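Local coordinates for protein nucleoside diphosphate kinase (Pyrobaculum aerophilum, PDB 1XQI) that probably transfers the gamma phosphate of ATP to nucleoside diphosphates through a phosphorylated active-site intermediate, so supplying the cell with nucleoside triphosphates other than ATP, at residues A[14-19]-A[126-131]. The protein carries 6 engineered substitutions. Sequence-based numbering, arbitrary orientation.
Sequences PVEKTL and RAVEIV
Helix-on-sheet packing, with a carboxylate laid against the helix start, joins the inner strand entered by residues 14-19 to the helix begun by 126-131. That helix follows strand 117-123, whose L122 is backbone hydrogen-bonded to T18, as G124 just after it is to E16. CG of E16 stands anti to the backbone N (chi1 162°), and the extended chain carries OE2 into the first turn. There the anti lone pair of OE2 takes a fairly straight bond (163°, 3.0 Å) from V128 N. The positive end of the helix dipole would probably stabilise this negative charge. Water bridges E16 OE1, weakly, to the N of the N-cap residue R126. An alanine in place of E16 would remove this acceptor and probably weaken the anchoring of the helix start. Deeper in, T18 CG2 meets V131 CG2 tip to tip at 3.6 Å, while the side chains of T18 and V128 cross obliquely and T18 OG1 shares a water with V128 O. Within the first turn, R126 NE donates to E129 OE1 in a salt bridge, almost in the guanidinium plane. The arrangement belongs to the ferredoxin-like alpha/beta sandwich of NDP kinases, helices packed on a four-stranded antiparallel sheet.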
loop_
_atom_site.group_PDB
_atom_site.type_symbol
_atom_site.label_atom_id
_atom_site.label_comp_id
_atom_site.label_asym_id
_atom_site.label_seq_id
_atom_site.Cartn_x
_atom_site.Cartn_y
_atom_site.Cartn_z
ATOM N N PRO A 14 -19.673 -13.868 -9.390
ATOM C CA PRO A 14 -18.314 -13.195 -9.479
ATOM C C PRO A 14 -18.072 -12.295 -8.227
ATOM O O PRO A 14 -18.857 -11.336 -7.992
ATOM C CB PRO A 14 -18.372 -12.405 -10.735
ATOM C CG PRO A 14 -19.786 -12.512 -11.322
ATOM C CD PRO A 14 -20.619 -13.378 -10.450
ATOM N N VAL A 15 -17.023 -12.608 -7.433
ATOM C CA VAL A 15 -16.933 -12.169 -6.009
ATOM C C VAL A 15 -16.810 -10.618 -5.782
ATOM O O VAL A 15 -16.073 -9.912 -6.494
ATOM C CB VAL A 15 -15.898 -13.013 -5.163
ATOM C CG1 VAL A 15 -16.284 -13.003 -3.708
ATOM C CG2 VAL A 15 -15.819 -14.499 -5.624
ATOM N N GLU A 16 -17.559 -10.136 -4.777
ATOM C CA GLU A 16 -17.816 -8.725 -4.458
ATOM C C GLU A 16 -16.561 -7.985 -3.936
ATOM O O GLU A 16 -15.677 -8.585 -3.326
ATOM C CB GLU A 16 -18.990 -8.683 -3.453
ATOM C CG GLU A 16 -19.170 -7.411 -2.653
ATOM C CD GLU A 16 -20.477 -7.375 -1.833
ATOM O OE1 GLU A 16 -21.474 -8.017 -2.234
ATOM O OE2 GLU A 16 -20.522 -6.697 -0.773
ATOM N N LYS A 17 -16.480 -6.690 -4.211
ATOM C CA LYS A 17 -15.305 -5.882 -3.940
ATOM C C LYS A 17 -15.776 -4.627 -3.274
ATOM O O LYS A 17 -16.928 -4.218 -3.446
ATOM C CB LYS A 17 -14.658 -5.444 -5.246
ATOM C CG LYS A 17 -13.706 -6.402 -5.814
ATOM C CD LYS A 17 -13.049 -5.864 -7.061
ATOM C CE LYS A 17 -13.503 -6.625 -8.281
ATOM N NZ LYS A 17 -14.684 -5.971 -8.837
ATOM N N THR A 18 -14.899 -3.942 -2.573
ATOM C CA THR A 18 -15.299 -2.661 -2.005
ATOM C C THR A 18 -14.110 -1.723 -1.962
ATOM O O THR A 18 -12.974 -2.166 -2.038
ATOM C CB THR A 18 -15.938 -2.832 -0.601
ATOM O OG1 THR A 18 -16.513 -1.588 -0.174
ATOM C CG2 THR A 18 -14.886 -3.364 0.424
ATOM N N LEU A 19 -14.369 -0.429 -1.854
ATOM C CA LEU A 19 -13.301 0.548 -1.845
ATOM C C LEU A 19 -13.155 1.086 -0.428
ATOM O O LEU A 19 -14.146 1.538 0.204
ATOM C CB LEU A 19 -13.661 1.683 -2.812
ATOM C CG LEU A 19 -12.704 2.811 -3.227
ATOM C CD1 LEU A 19 -12.420 3.755 -2.101
ATOM C CD2 LEU A 19 -11.423 2.239 -3.798
ATOM N N ARG A 126 -19.256 -10.807 0.471
ATOM C CA ARG A 126 -20.025 -9.698 1.122
ATOM C C ARG A 126 -19.158 -8.582 1.678
ATOM O O ARG A 126 -19.428 -8.016 2.756
ATOM C CB ARG A 126 -20.998 -10.249 2.162
ATOM C CG ARG A 126 -21.918 -11.266 1.530
ATOM C CD ARG A 126 -22.815 -11.970 2.538
ATOM N NE ARG A 126 -23.842 -11.050 2.996
ATOM C CZ ARG A 126 -24.874 -11.384 3.746
ATOM N NH1 ARG A 126 -25.039 -12.636 4.126
ATOM N NH2 ARG A 126 -25.738 -10.451 4.110
ATOM N N ALA A 127 -18.140 -8.257 0.893
ATOM C CA ALA A 127 -17.098 -7.340 1.257
ATOM C C ALA A 127 -17.591 -6.035 1.781
ATOM O O ALA A 127 -16.966 -5.482 2.667
ATOM C CB ALA A 127 -16.196 -7.077 0.074
ATOM N N VAL A 128 -18.688 -5.524 1.226
ATOM C CA VAL A 128 -19.139 -4.171 1.524
ATOM C C VAL A 128 -19.650 -4.100 2.946
ATOM O O VAL A 128 -19.212 -3.216 3.707
ATOM C CB VAL A 128 -20.195 -3.655 0.481
ATOM C CG1 VAL A 128 -20.923 -2.376 0.945
ATOM C CG2 VAL A 128 -19.546 -3.388 -0.842
ATOM N N GLU A 129 -20.553 -5.017 3.313
ATOM C CA GLU A 129 -21.029 -5.090 4.690
ATOM C C GLU A 129 -19.891 -5.443 5.678
ATOM O O GLU A 129 -19.831 -4.857 6.777
ATOM C CB GLU A 129 -22.097 -6.157 4.883
ATOM C CG GLU A 129 -23.196 -6.185 3.921
ATOM C CD GLU A 129 -23.753 -7.615 3.801
ATOM O OE1 GLU A 129 -23.997 -8.048 2.625
ATOM O OE2 GLU A 129 -23.908 -8.313 4.872
ATOM N N ILE A 130 -19.064 -6.433 5.299
ATOM C CA ILE A 130 -17.963 -6.931 6.139
ATOM C C ILE A 130 -17.081 -5.757 6.601
ATOM O O ILE A 130 -16.957 -5.498 7.818
ATOM C CB ILE A 130 -17.084 -8.016 5.414
ATOM C CG1 ILE A 130 -17.806 -9.350 5.271
ATOM C CG2 ILE A 130 -15.736 -8.188 6.140
ATOM C CD1 ILE A 130 -18.527 -9.779 6.511
ATOM N N VAL A 131 -16.528 -5.052 5.615
ATOM C CA VAL A 131 -15.776 -3.808 5.782
ATOM C C VAL A 131 -16.551 -2.709 6.527
ATOM O O VAL A 131 -16.013 -2.057 7.423
ATOM C CB VAL A 131 -15.216 -3.307 4.412
ATOM C CG1 VAL A 131 -14.573 -1.949 4.536
ATOM C CG2 VAL A 131 -14.219 -4.362 3.822
HETATM O O HOH W 1 -20.506 -11.038 -2.108
HETATM O O HOH W 2 -17.742 -1.134 2.540
#